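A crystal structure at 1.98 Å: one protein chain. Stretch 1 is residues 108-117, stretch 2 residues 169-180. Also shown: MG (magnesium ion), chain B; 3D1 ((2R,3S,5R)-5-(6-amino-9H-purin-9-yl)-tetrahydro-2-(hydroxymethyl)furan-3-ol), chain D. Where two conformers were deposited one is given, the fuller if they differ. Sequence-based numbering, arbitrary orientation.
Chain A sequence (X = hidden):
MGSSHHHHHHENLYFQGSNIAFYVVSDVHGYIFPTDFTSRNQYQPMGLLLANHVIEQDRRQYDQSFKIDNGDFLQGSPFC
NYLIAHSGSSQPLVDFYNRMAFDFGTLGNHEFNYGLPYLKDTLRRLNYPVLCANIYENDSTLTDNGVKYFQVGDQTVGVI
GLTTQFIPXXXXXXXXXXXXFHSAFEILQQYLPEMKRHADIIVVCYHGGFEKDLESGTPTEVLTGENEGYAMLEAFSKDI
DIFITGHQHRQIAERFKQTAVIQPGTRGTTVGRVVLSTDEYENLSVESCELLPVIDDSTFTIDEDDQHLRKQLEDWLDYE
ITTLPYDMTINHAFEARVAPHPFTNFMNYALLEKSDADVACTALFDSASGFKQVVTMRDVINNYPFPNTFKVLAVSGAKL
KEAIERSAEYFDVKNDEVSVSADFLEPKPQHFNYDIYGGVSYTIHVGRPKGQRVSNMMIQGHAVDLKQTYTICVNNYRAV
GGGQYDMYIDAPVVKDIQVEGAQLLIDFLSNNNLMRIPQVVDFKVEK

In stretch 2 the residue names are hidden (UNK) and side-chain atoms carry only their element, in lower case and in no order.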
# COMPACT_ATOMS: atom_id res chain seq x y z
N GLY A 108 -2.12 2.93 9.35
CA GLY A 108 -1.70 1.98 8.33
C GLY A 108 -0.19 2.12 8.16
O GLY A 108 0.41 3.06 8.69
N ASN A 109 0.43 1.17 7.45
CA ASN A 109 1.86 1.24 7.25
C ASN A 109 2.36 2.48 6.52
O ASN A 109 3.45 2.97 6.81
CB ASN A 109 2.40 -0.02 6.55
CG ASN A 109 1.73 -0.27 5.21
OD1 ASN A 109 0.53 -0.58 5.15
ND2 ASN A 109 2.51 -0.21 4.14
N HIS A 110 1.59 2.96 5.55
CA HIS A 110 1.97 4.14 4.77
C HIS A 110 1.93 5.45 5.53
O HIS A 110 2.45 6.46 5.05
CB HIS A 110 1.17 4.18 3.44
CG HIS A 110 1.49 3.03 2.55
ND1 HIS A 110 2.66 2.97 1.82
CD2 HIS A 110 0.84 1.86 2.31
CE1 HIS A 110 2.70 1.83 1.14
NE2 HIS A 110 1.62 1.13 1.45
N GLU A 111 1.34 5.44 6.72
CA GLU A 111 1.40 6.62 7.58
C GLU A 111 2.81 6.96 8.03
O GLU A 111 3.06 8.07 8.50
CB GLU A 111 0.50 6.47 8.80
CG GLU A 111 -0.86 7.13 8.62
CD GLU A 111 -1.74 6.37 7.66
OE1 GLU A 111 -1.84 6.81 6.50
OE2 GLU A 111 -2.30 5.34 8.06
N PHE A 112 3.74 6.00 7.90
CA PHE A 112 5.13 6.21 8.27
C PHE A 112 6.04 6.62 7.09
O PHE A 112 7.17 7.04 7.31
CB PHE A 112 5.67 4.92 8.93
CG PHE A 112 4.94 4.54 10.20
CD1 PHE A 112 5.35 5.05 11.44
CD2 PHE A 112 3.81 3.71 10.16
CE1 PHE A 112 4.68 4.71 12.60
CE2 PHE A 112 3.12 3.39 11.32
CZ PHE A 112 3.58 3.87 12.55
N ASN A 113 5.53 6.51 5.85
CA ASN A 113 6.29 6.79 4.63
C ASN A 113 7.01 8.12 4.57
O ASN A 113 7.96 8.24 3.83
CB ASN A 113 5.39 6.74 3.38
CG ASN A 113 5.06 5.32 2.89
OD1 ASN A 113 4.42 5.17 1.84
ND2 ASN A 113 5.53 4.29 3.60
N TYR A 114 6.53 9.13 5.28
CA TYR A 114 7.15 10.45 5.22
C TYR A 114 7.86 10.85 6.50
O TYR A 114 8.18 12.03 6.69
CB TYR A 114 6.09 11.50 4.89
CG TYR A 114 5.36 11.29 3.57
CD1 TYR A 114 6.04 11.39 2.37
CD2 TYR A 114 4.00 11.01 3.54
CE1 TYR A 114 5.39 11.21 1.16
CE2 TYR A 114 3.33 10.83 2.34
CZ TYR A 114 4.02 10.93 1.16
OH TYR A 114 3.35 10.76 -0.04
N GLY A 115 8.12 9.89 7.38
CA GLY A 115 8.80 10.17 8.63
C GLY A 115 7.89 10.26 9.84
O GLY A 115 6.70 10.56 9.72
N LEU A 116 8.47 10.03 11.02
CA LEU A 116 7.70 10.03 12.24
C LEU A 116 7.19 11.41 12.63
O LEU A 116 6.04 11.52 13.06
CB LEU A 116 8.49 9.36 13.37
CG LEU A 116 7.66 8.96 14.58
CD1 LEU A 116 6.54 8.02 14.17
CD2 LEU A 116 8.53 8.31 15.67
N PRO A 117 8.02 12.48 12.49
CA PRO A 117 7.55 13.82 12.82
C PRO A 117 6.36 14.28 11.96
O PRO A 117 5.45 14.95 12.46
CB PRO A 117 8.78 14.72 12.55
CG PRO A 117 9.94 13.81 12.66
CD PRO A 117 9.46 12.46 12.18
N UNK A 169 9.69 -4.60 7.58
CA UNK A 169 10.06 -5.20 6.30
C UNK A 169 9.86 -4.25 5.12
O UNK A 169 10.20 -4.62 3.99
c UNK A 169 9.23 -6.45 6.06
n UNK A 169 10.30 -8.65 6.66
c UNK A 169 9.53 -7.57 7.01
c UNK A 169 9.17 -7.76 8.30
c UNK A 169 10.41 -9.47 7.69
n UNK A 169 9.72 -8.96 8.69
N UNK A 170 9.35 -3.04 5.36
CA UNK A 170 9.08 -2.11 4.27
C UNK A 170 9.63 -0.68 4.41
O UNK A 170 10.09 -0.08 3.44
c UNK A 170 3.94 -5.37 4.67
c UNK A 170 5.11 -4.78 4.21
c UNK A 170 7.56 -1.93 4.08
c UNK A 170 4.70 -2.78 5.52
c UNK A 170 3.18 -4.66 5.57
c UNK A 170 6.75 -3.20 3.96
c UNK A 170 5.52 -3.49 4.61
c UNK A 170 7.04 -4.30 3.18
c UNK A 170 3.55 -3.38 5.98
n UNK A 170 6.06 -5.26 3.33
N UNK A 171 9.54 -0.15 5.61
CA UNK A 171 9.79 1.27 5.84
C UNK A 171 11.26 1.69 5.96
O UNK A 171 12.12 0.86 6.23
o UNK A 171 9.18 4.58 5.45
c UNK A 171 8.91 3.18 7.35
c UNK A 171 8.36 3.90 6.13
c UNK A 171 8.99 1.68 7.11
o UNK A 171 7.16 3.70 5.82
N UNK A 172 11.51 2.98 5.72
CA UNK A 172 12.82 3.57 5.91
C UNK A 172 13.19 3.30 7.37
O UNK A 172 12.36 3.57 8.25
c UNK A 172 13.50 5.52 3.37
n UNK A 172 13.44 6.35 2.35
c UNK A 172 12.76 5.08 5.73
c UNK A 172 12.37 5.60 4.36
o UNK A 172 14.42 4.71 3.53
N UNK A 173 14.40 2.77 7.63
CA UNK A 173 14.84 2.53 9.03
C UNK A 173 14.80 3.79 9.90
O UNK A 173 14.35 3.74 11.04
c UNK A 173 16.29 2.07 8.86
c UNK A 173 15.40 2.29 6.67
c UNK A 173 16.32 1.45 7.52
N UNK A 174 15.23 4.91 9.35
CA UNK A 174 15.21 6.15 10.10
C UNK A 174 13.79 6.58 10.50
O UNK A 174 13.62 7.27 11.50
c UNK A 174 15.96 7.29 9.38
o UNK A 174 16.42 5.43 7.13
o UNK A 174 16.82 7.16 5.89
c UNK A 174 16.35 6.65 6.92
c UNK A 174 15.63 7.57 7.92
N UNK A 175 12.76 6.16 9.75
CA UNK A 175 11.39 6.52 10.08
C UNK A 175 10.78 5.74 11.23
O UNK A 175 9.80 6.20 11.82
c UNK A 175 11.60 8.38 7.68
n UNK A 175 10.24 7.16 6.49
c UNK A 175 10.71 8.11 5.70
c UNK A 175 10.44 6.40 8.88
c UNK A 175 10.76 7.32 7.75
n UNK A 175 11.55 8.85 6.40
N UNK A 176 11.35 4.59 11.57
CA UNK A 176 10.78 3.76 12.63
C UNK A 176 11.75 3.35 13.72
O UNK A 176 11.40 2.51 14.55
c UNK A 176 10.84 0.27 10.90
c UNK A 176 9.11 2.77 11.05
c UNK A 176 10.19 2.46 12.05
c UNK A 176 11.30 1.62 11.38
N UNK A 177 12.94 3.93 13.73
CA UNK A 177 14.04 3.53 14.64
C UNK A 177 13.72 3.44 16.15
O UNK A 177 14.33 2.63 16.85
n UNK A 177 14.42 7.50 16.19
c UNK A 177 15.31 4.38 14.38
o UNK A 177 15.66 5.75 16.87
c UNK A 177 15.09 6.37 15.97
c UNK A 177 15.15 5.90 14.52
N UNK A 178 12.78 4.25 16.63
CA UNK A 178 12.41 4.26 18.05
C UNK A 178 11.16 3.44 18.35
O UNK A 178 10.68 3.42 19.49
o UNK A 178 11.09 6.27 17.71
c UNK A 178 12.15 5.70 18.48
N UNK A 179 10.64 2.75 17.34
CA UNK A 179 9.39 2.04 17.48
C UNK A 179 9.53 0.54 17.64
O UNK A 179 10.48 -0.06 17.15
c UNK A 179 8.29 3.77 15.83
c UNK A 179 8.49 2.30 16.24
c UNK A 179 7.32 3.84 14.65
c UNK A 179 7.80 4.61 16.98
N UNK A 180 8.53 -0.04 18.28
CA UNK A 180 8.44 -1.47 18.49
C UNK A 180 7.06 -1.91 17.98
O UNK A 180 6.03 -1.34 18.39
c UNK A 180 8.55 -3.31 20.21
c UNK A 180 8.57 -1.80 19.98
o UNK A 180 9.80 -1.25 20.46
MG MG B . -1.46 -0.89 4.14
O5' 3D1 D . 2.38 -5.30 1.59
C5' 3D1 D . 3.21 -4.36 0.92
C4' 3D1 D . 2.70 -2.94 1.13
O4' 3D1 D . 3.71 -2.07 0.66
C1' 3D1 D . 3.31 -1.37 -0.52
N9 3D1 D . 4.44 -1.34 -1.49
C4 3D1 D . 5.39 -0.42 -1.43
N3 3D1 D . 5.62 0.63 -0.61
C2 3D1 D . 6.69 1.42 -0.79
N1 3D1 D . 7.61 1.20 -1.77
C6 3D1 D . 7.50 0.18 -2.66
N6 3D1 D . 8.44 -0.00 -3.62
C5 3D1 D . 6.34 -0.73 -2.51
N7 3D1 D . 5.86 -1.82 -3.14
C8 3D1 D . 4.72 -2.20 -2.51
C2' 3D1 D . 2.02 -2.02 -1.00
C3' 3D1 D . 1.47 -2.55 0.31
O3' 3D1 D . 0.75 -1.49 0.97
O HOH W 1 5.58 1.36 5.94
O HOH W 2 9.06 6.00 2.77
O HOH W 3 11.35 9.75 11.10
O HOH W 4 -1.81 -1.40 1.90

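Position 169 carries one carbon and then a five-membered ring of three carbons and two nitrogens, an imidazole; it is His169, out of reach of stretch 1. At position 170 a single carbon leads to fused five- and six-membered rings holding eight carbons and one nitrogen, which only an indole explains, and a ring carbon lies close to Asn109 CB. This is Trp170; its CZ3 lies 3.6 Å from Asn109 CB, and one face of its ring receives C5' of the nucleoside 3D1.

Position 171 has three carbons, the third carrying two oxygens, and points toward stretch 1, where one oxygen meets Asn113 ND2. A carboxylate on a chain of this length identifies Glu171. Asn113 ND2 donates a hydrogen bond to Glu171 OE2 at 2.8 Å. Position 172 also has three carbons, but the third bears one oxygen and one nitrogen: an amide, hence Gln172, whose backbone N donates to Glu171 OE1 (2.8 Å).

At 173 three carbons close a ring onto the backbone N, the signature of Pro173. Position 174, with three carbons ending in two oxygens, is Glu174; its side chain stays clear of stretch 1. Position 175 repeats the imidazole pattern, with its ring against the turn of stretch 1, and is His175. Its ND1 donates to Glu171 OE1 at 3.0 Å, while Gly115 CA sits over the ring face, 3.6 Å from the centroid, in a CH-pi contact.

Four carbons forked at the first, one arm two carbons long, with one carbon near the Phe112 ring, make 176 Ile176; its CG2 is 4.4 Å from Phe112 CD1. Position 177, three carbons with a terminal oxygen and nitrogen, is the exposed Gln177. One carbon and one oxygen at 178, the oxygen near Leu116 CD2, give Ser178, its OG 3.9 Å from Leu116 CD2. Position 179 has four carbons forked at the second, set against Phe112 and Leu116, therefore Leu179; its CD1 approaches Phe112 CE1 to 3.5 Å and its CD2 lies 4.0 Å from Leu116 CD2. At 180 one carbon bears an oxygen and a carbon, as in Thr180, beyond reach of stretch 1.

The contact combines a polar centre with an apolar flank. Glu171 joins the two stretches directly through Asn113 and indirectly through water 1, which donates to Asn109 O and Glu171 OE2, and water 2, which donates to Asn113 O and Glu171 OE1. Asn113 OD1 in turn accepts from His110 ND1 (2.8 Å), extending this network to the residue whose NE2 hydrogen-bonds 3D1 O3' (2.8 Å). The backbone angles at Gly115 would jam a CB against the carbonyl O of Tyr114, which calls for glycine, and its CA lies over the face of the His175 ring. Phe112 and Leu116 pack against Leu179.

Stretch 2 (169-180) HWEQPEHIQSLT
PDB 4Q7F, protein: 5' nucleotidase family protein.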